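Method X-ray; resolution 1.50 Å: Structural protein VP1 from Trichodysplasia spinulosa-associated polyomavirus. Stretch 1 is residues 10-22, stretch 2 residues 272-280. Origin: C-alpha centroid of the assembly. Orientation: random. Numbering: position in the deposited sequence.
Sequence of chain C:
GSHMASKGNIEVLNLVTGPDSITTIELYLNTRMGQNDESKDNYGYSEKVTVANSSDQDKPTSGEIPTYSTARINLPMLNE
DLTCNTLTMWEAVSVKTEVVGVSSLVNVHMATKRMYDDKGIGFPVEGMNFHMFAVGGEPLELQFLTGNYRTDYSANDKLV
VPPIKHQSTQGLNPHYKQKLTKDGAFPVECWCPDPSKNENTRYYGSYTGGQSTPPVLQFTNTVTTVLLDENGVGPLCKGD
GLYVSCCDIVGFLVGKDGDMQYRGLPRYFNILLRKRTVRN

Stretch 1 (10-22) IEVLNLVTGPDSI
Stretch 2 (272-280) LLRKRTVRN

Stretch 2 continues a β-strand that enters from earlier in the chain and runs through R279, and stretch 1 runs antiparallel along it, the axis of the short strand that includes V12 to L15 lying at 149° to that of its partner. V12 faces V278 (CA–CA 4.7 Å), L15 faces R276 (CA–CA 4.5 Å) and I22 faces R274 (CA–CA 4.5 Å), all as non-hydrogen-bonded pairs. The register slips by one residue between V12 and L15, a β-bulge, within which L13 has phi/psi −108/−142°.

Backbone hydrogen bonds flank these pairs: R279 N to E11 O (3.0 Å), L13 N to T277 O (2.9 Å), T277 N to N14 O (2.8 Å) and V16 N to K275 O (3.0 Å). Stretch 1 then leaves the strand through a type II turn, G18 to S21, with D20 at 74/−2°. G18, at 101/−166°, adopts angles that call for glycine. S21 OG (chi1 p) donates to G18 O at 2.7 Å, and pairing resumes where K275 N donates to S21 O (2.9 Å).

The bulge leaves L13 O available to a side chain: R276 (t, p, p) curls back so that NH1 donates to it at 2.9 Å, near the guanidinium plane. The poorly solvated flat faces accept aliphatic carbon: V12 CG1 and L15 CD2 cover opposite faces of R276. L15 (m, t) also places CD2 3.3 Å from R274 NE, over one face of that guanidinium. L13 (m, t) similarly covers R279, with CD2 3.8 Å from CZ.

Apolar contacts bring hydrocarbon surfaces together at the seam's ends, I10 CG2 meeting V278 CG1 at 3.5 Å and CG2 of I22 (m, m) meeting L272 CD1 at 3.3 Å.

Two waters complete the contact. One donates to both V16 O and K275 O (2.7 Å each). Extended K275 (m, t, t, t) reaches the turn, where the second accepts from NZ (3.1 Å) and donates to P19 O (3.0 Å).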

# COMPACT_ATOMS: atom_id res chain seq x y z
N ILE C 10 -26.42 -28.96 -10.25
CA ILE C 10 -25.95 -30.18 -9.60
C ILE C 10 -26.40 -30.19 -8.14
O ILE C 10 -26.12 -29.24 -7.40
CB ILE C 10 -24.41 -30.29 -9.66
CG1 ILE C 10 -23.95 -30.42 -11.12
CG2 ILE C 10 -23.93 -31.49 -8.85
CD1 ILE C 10 -22.50 -30.06 -11.36
N GLU C 11 -27.09 -31.25 -7.74
CA GLU C 11 -27.49 -31.44 -6.35
C GLU C 11 -26.37 -32.18 -5.62
O GLU C 11 -26.11 -33.36 -5.89
CB GLU C 11 -28.80 -32.23 -6.27
N VAL C 12 -25.73 -31.49 -4.70
CA VAL C 12 -24.50 -31.95 -4.09
C VAL C 12 -24.80 -32.79 -2.84
O VAL C 12 -25.55 -32.37 -1.97
CB VAL C 12 -23.61 -30.73 -3.74
CG1 VAL C 12 -22.25 -31.17 -3.25
CG2 VAL C 12 -23.46 -29.83 -4.96
N LEU C 13 -24.25 -34.00 -2.79
CA LEU C 13 -24.39 -34.88 -1.63
C LEU C 13 -23.06 -34.95 -0.87
O LEU C 13 -22.38 -33.94 -0.75
CB LEU C 13 -24.91 -36.26 -2.05
CG LEU C 13 -26.18 -36.23 -2.90
CD1 LEU C 13 -26.57 -37.63 -3.33
CD2 LEU C 13 -27.31 -35.55 -2.14
N ASN C 14 -22.70 -36.12 -0.32
CA ASN C 14 -21.55 -36.18 0.58
C ASN C 14 -20.24 -36.43 -0.13
O ASN C 14 -20.21 -36.88 -1.29
CB ASN C 14 -21.76 -37.24 1.66
CG ASN C 14 -22.97 -36.96 2.53
OD1 ASN C 14 -23.26 -35.81 2.85
ND2 ASN C 14 -23.67 -38.00 2.90
N LEU C 15 -19.17 -36.14 0.58
CA LEU C 15 -17.83 -36.47 0.15
C LEU C 15 -17.63 -37.98 0.16
O LEU C 15 -18.18 -38.69 1.01
CB LEU C 15 -16.81 -35.80 1.06
CG LEU C 15 -16.83 -34.27 1.18
CD1 LEU C 15 -15.75 -33.82 2.14
CD2 LEU C 15 -16.66 -33.60 -0.17
N VAL C 16 -16.84 -38.48 -0.79
CA VAL C 16 -16.41 -39.88 -0.77
C VAL C 16 -15.15 -39.94 0.09
O VAL C 16 -14.20 -39.21 -0.16
CB VAL C 16 -16.11 -40.38 -2.19
CG1 VAL C 16 -15.55 -41.80 -2.16
CG2 VAL C 16 -17.37 -40.31 -3.06
N THR C 17 -15.14 -40.82 1.08
CA THR C 17 -13.98 -40.96 1.97
C THR C 17 -13.09 -42.14 1.60
O THR C 17 -13.48 -43.01 0.83
CB THR C 17 -14.42 -41.16 3.43
OG1 THR C 17 -15.27 -42.31 3.51
CG2 THR C 17 -15.17 -39.94 3.94
N GLY C 18 -11.89 -42.15 2.17
CA GLY C 18 -11.02 -43.31 2.10
C GLY C 18 -9.94 -43.18 1.05
O GLY C 18 -9.68 -42.09 0.55
N PRO C 19 -9.29 -44.31 0.71
CA PRO C 19 -8.19 -44.28 -0.25
C PRO C 19 -8.65 -43.90 -1.65
O PRO C 19 -9.79 -44.20 -2.03
CB PRO C 19 -7.67 -45.74 -0.24
CG PRO C 19 -8.21 -46.34 1.02
CD PRO C 19 -9.52 -45.66 1.26
N ASP C 20 -7.78 -43.24 -2.40
CA ASP C 20 -8.06 -42.88 -3.78
C ASP C 20 -9.06 -41.73 -3.93
O ASP C 20 -9.30 -41.30 -5.06
CB ASP C 20 -8.57 -44.10 -4.56
N SER C 21 -9.61 -41.20 -2.82
CA SER C 21 -10.60 -40.10 -2.89
C SER C 21 -10.03 -38.71 -3.20
O SER C 21 -10.79 -37.79 -3.52
CB SER C 21 -11.41 -39.99 -1.59
OG SER C 21 -10.56 -39.73 -0.48
N ILE C 22 -8.71 -38.55 -3.10
CA ILE C 22 -8.04 -37.28 -3.40
C ILE C 22 -7.11 -37.46 -4.59
O ILE C 22 -6.58 -38.55 -4.81
CB ILE C 22 -7.21 -36.80 -2.20
CG1 ILE C 22 -8.08 -36.69 -0.93
CG2 ILE C 22 -6.52 -35.48 -2.49
CD1 ILE C 22 -9.12 -35.60 -1.00
N LEU C 272 -5.70 -29.26 -5.75
CA LEU C 272 -6.13 -30.41 -4.97
C LEU C 272 -7.60 -30.66 -5.25
O LEU C 272 -8.39 -29.72 -5.17
CB LEU C 272 -5.93 -30.11 -3.48
CG LEU C 272 -6.35 -31.21 -2.52
CD1 LEU C 272 -5.39 -32.38 -2.61
CD2 LEU C 272 -6.43 -30.68 -1.10
N LEU C 273 -7.95 -31.90 -5.56
CA LEU C 273 -9.35 -32.28 -5.82
C LEU C 273 -9.76 -33.46 -4.99
O LEU C 273 -8.91 -34.29 -4.61
CB LEU C 273 -9.61 -32.61 -7.29
CG LEU C 273 -9.24 -31.49 -8.27
CD1 LEU C 273 -7.89 -31.81 -8.91
CD2 LEU C 273 -10.28 -31.31 -9.35
N ARG C 274 -11.05 -33.56 -4.73
CA ARG C 274 -11.60 -34.61 -3.91
C ARG C 274 -12.86 -35.15 -4.56
O ARG C 274 -13.52 -34.45 -5.34
CB ARG C 274 -11.90 -34.12 -2.49
CG ARG C 274 -13.05 -33.12 -2.39
CD ARG C 274 -13.22 -32.63 -0.97
NE ARG C 274 -14.22 -31.56 -0.88
CZ ARG C 274 -14.38 -30.75 0.17
NH1 ARG C 274 -13.62 -30.87 1.25
NH2 ARG C 274 -15.31 -29.81 0.16
N LYS C 275 -13.20 -36.38 -4.23
CA LYS C 275 -14.40 -37.00 -4.78
C LYS C 275 -15.64 -36.55 -4.03
O LYS C 275 -15.69 -36.63 -2.81
CB LYS C 275 -14.31 -38.52 -4.73
CG LYS C 275 -13.36 -39.12 -5.75
CD LYS C 275 -13.34 -40.64 -5.65
CE LYS C 275 -12.22 -41.22 -6.49
NZ LYS C 275 -12.10 -42.69 -6.32
N ARG C 276 -16.63 -36.10 -4.80
CA ARG C 276 -17.91 -35.65 -4.28
C ARG C 276 -19.07 -36.42 -4.93
O ARG C 276 -19.17 -36.50 -6.16
CB ARG C 276 -18.09 -34.16 -4.55
CG ARG C 276 -19.47 -33.60 -4.22
CD ARG C 276 -19.67 -33.42 -2.73
NE ARG C 276 -19.00 -32.21 -2.26
CZ ARG C 276 -19.34 -31.49 -1.18
NH1 ARG C 276 -20.37 -31.86 -0.42
NH2 ARG C 276 -18.65 -30.39 -0.88
N THR C 277 -19.96 -36.96 -4.11
CA THR C 277 -21.16 -37.61 -4.63
C THR C 277 -22.21 -36.57 -4.98
O THR C 277 -22.39 -35.58 -4.27
CB THR C 277 -21.71 -38.64 -3.62
OG1 THR C 277 -20.69 -39.59 -3.32
CG2 THR C 277 -22.95 -39.39 -4.21
N VAL C 278 -22.90 -36.78 -6.11
CA VAL C 278 -23.97 -35.91 -6.59
C VAL C 278 -25.18 -36.75 -7.02
O VAL C 278 -25.06 -37.92 -7.37
CB VAL C 278 -23.50 -35.01 -7.77
CG1 VAL C 278 -22.25 -34.24 -7.37
CG2 VAL C 278 -23.23 -35.82 -9.03
N ARG C 279 -26.34 -36.11 -7.00
CA ARG C 279 -27.58 -36.74 -7.43
C ARG C 279 -27.59 -37.01 -8.93
O ARG C 279 -27.03 -36.24 -9.71
CB ARG C 279 -28.75 -35.83 -7.12
CG ARG C 279 -28.97 -35.60 -5.64
CD ARG C 279 -30.41 -35.14 -5.39
NE ARG C 279 -30.71 -35.12 -3.96
CZ ARG C 279 -30.88 -36.20 -3.19
NH1 ARG C 279 -30.81 -37.42 -3.71
NH2 ARG C 279 -31.13 -36.05 -1.90
N ASN C 280 -28.25 -38.10 -9.31
CA ASN C 280 -28.43 -38.43 -10.71
C ASN C 280 -29.79 -39.11 -10.88
O ASN C 280 -30.56 -39.17 -9.92
CB ASN C 280 -27.31 -39.35 -11.19
CG ASN C 280 -27.26 -39.49 -12.70
OD1 ASN C 280 -27.34 -38.51 -13.43
ND2 ASN C 280 -27.10 -40.73 -13.17
OXT ASN C 280 -30.15 -39.60 -11.94
O HOH W 1 -13.79 -36.67 -0.86
O HOH W 2 -12.24 -43.06 -3.25